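Long-range contact in 2-methyl-aconitate isomerase (Shewanella oneidensis, PDB 5K87), which catalyses the cis-trans isomerization of 2-methyl-aconitate in the 2-methylcitrate cycle of propionate degradation: residues 306-311 and 343-348. The protein carries 1 engineered substitution. Numbering follows the deposited sequence.
Sequences VDLLVR and LAAGGG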
# COMPACT_ATOMS: atom_id res chain seq x y z
N VAL A 306 -29.02 5.65 -6.48
CA VAL A 306 -28.35 6.87 -6.04
C VAL A 306 -29.12 8.12 -6.42
O VAL A 306 -29.94 8.11 -7.35
CB VAL A 306 -26.92 6.97 -6.62
CG1 VAL A 306 -26.05 5.84 -6.09
CG2 VAL A 306 -26.96 6.97 -8.14
N ASP A 307 -28.84 9.20 -5.71
CA ASP A 307 -29.40 10.50 -6.01
C ASP A 307 -28.51 11.31 -6.95
O ASP A 307 -28.98 12.23 -7.62
CB ASP A 307 -29.63 11.29 -4.72
CG ASP A 307 -30.64 10.62 -3.81
OD1 ASP A 307 -31.82 10.54 -4.20
OD2 ASP A 307 -30.25 10.17 -2.71
N LEU A 308 -27.22 10.98 -6.98
CA LEU A 308 -26.26 11.66 -7.86
C LEU A 308 -24.96 10.87 -7.87
O LEU A 308 -24.78 9.94 -7.08
CB LEU A 308 -26.01 13.11 -7.42
CG LEU A 308 -25.13 13.31 -6.18
CD1 LEU A 308 -24.62 14.74 -6.15
CD2 LEU A 308 -25.88 13.00 -4.89
N LEU A 309 -24.06 11.24 -8.77
CA LEU A 309 -22.71 10.70 -8.82
C LEU A 309 -21.73 11.77 -8.40
O LEU A 309 -21.86 12.93 -8.79
CB LEU A 309 -22.37 10.29 -10.25
CG LEU A 309 -23.34 9.28 -10.87
CD1 LEU A 309 -22.85 8.90 -12.25
CD2 LEU A 309 -23.52 8.06 -9.99
N VAL A 310 -20.74 11.39 -7.58
CA VAL A 310 -19.65 12.29 -7.24
C VAL A 310 -18.33 11.55 -7.28
O VAL A 310 -18.20 10.47 -6.71
CB VAL A 310 -19.81 12.93 -5.84
CG1 VAL A 310 -18.76 14.02 -5.66
CG2 VAL A 310 -21.22 13.50 -5.64
N ARG A 311 -17.36 12.15 -7.96
CA ARG A 311 -15.98 11.67 -7.97
C ARG A 311 -15.13 12.80 -7.41
O ARG A 311 -15.37 13.96 -7.72
CB ARG A 311 -15.55 11.38 -9.40
CG ARG A 311 -15.64 9.92 -9.80
CD ARG A 311 -17.02 9.33 -9.66
NE ARG A 311 -17.05 8.00 -10.26
CZ ARG A 311 -18.01 7.10 -10.07
NH1 ARG A 311 -19.06 7.37 -9.31
NH2 ARG A 311 -17.92 5.93 -10.67
N LEU A 343 -28.44 20.40 -7.54
CA LEU A 343 -29.05 20.31 -8.85
C LEU A 343 -28.82 18.95 -9.50
O LEU A 343 -29.70 18.40 -10.15
CB LEU A 343 -28.57 21.44 -9.76
CG LEU A 343 -29.02 22.84 -9.33
CD1 LEU A 343 -28.42 23.88 -10.26
CD2 LEU A 343 -30.54 22.95 -9.32
N ALA A 344 -27.62 18.39 -9.31
CA ALA A 344 -27.33 17.05 -9.82
C ALA A 344 -28.27 16.04 -9.18
O ALA A 344 -28.60 15.02 -9.79
CB ALA A 344 -25.87 16.68 -9.56
N ALA A 345 -28.70 16.33 -7.96
CA ALA A 345 -29.59 15.43 -7.22
C ALA A 345 -31.07 15.74 -7.43
O ALA A 345 -31.93 15.18 -6.75
CB ALA A 345 -29.24 15.44 -5.74
N GLY A 346 -31.37 16.64 -8.36
CA GLY A 346 -32.75 16.90 -8.74
C GLY A 346 -33.37 18.15 -8.15
O GLY A 346 -34.53 18.46 -8.44
N GLY A 347 -32.62 18.87 -7.33
CA GLY A 347 -33.09 20.13 -6.78
C GLY A 347 -34.01 19.96 -5.59
O GLY A 347 -34.43 18.86 -5.26
N GLY A 348 -34.31 21.08 -4.93
CA GLY A 348 -35.21 21.09 -3.79
C GLY A 348 -34.51 20.80 -2.48
O GLY A 348 -33.35 20.39 -2.45
O HOH W 1 -31.69 12.29 -8.12
O HOH W 2 -32.60 13.01 -4.73
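Leu308 sets its side chain against Ala344, the last residue of helix 340-344, and Ala345 just after it. Its CB points toward the helix end. CG lies between the backbone N and the carbonyl carbon (chi1 75°). The two methyl branches divide between the alanines. CD1 lies 4.1 Å from Ala344 CB, and CD2 lies 4.2 Å from Ala345 CB. Val353 and Phe355 of strand 352-357 also touch Leu308, while Ala344 also rests on Val287 of strand 283-288.

Beside this apolar patch the backbone of Asp307 meets Ala345. The Asp307 carbonyl O receives a CA-H...O contact from Ala345 CA at 3.3 Å, with an angle of 159° at the hydrogen. This O lies 3.7 Å from Ala345 CB and 3.6 Å from Ala344 O. No direct hydrogen bond joins the segments; two waters do. Both donate to the carbonyl O of Ala345. One also donates to Asp307 O at 2.8 Å, although its bond to Ala345 is weak. The other donates to Asp307 OD1 at 2.6 Å. The second carboxylate oxygen, OD2, accepts from the backbone N of Arg354. Lys350 NZ is a further partner of Ala345 O.

Gly346, with positive phi, ends the helix as the C-prime residue of a Schellman motif: its N bonds to Leu343 O at 3.0 Å, and Gly347 N to Asn342 O. The contact lies away from the active site. It docks a helix end beside strand 308-314 through small apolar groups and shared water. Acceptors gather on the polar side, so water hydrogens and the alanine CA-H supply the links.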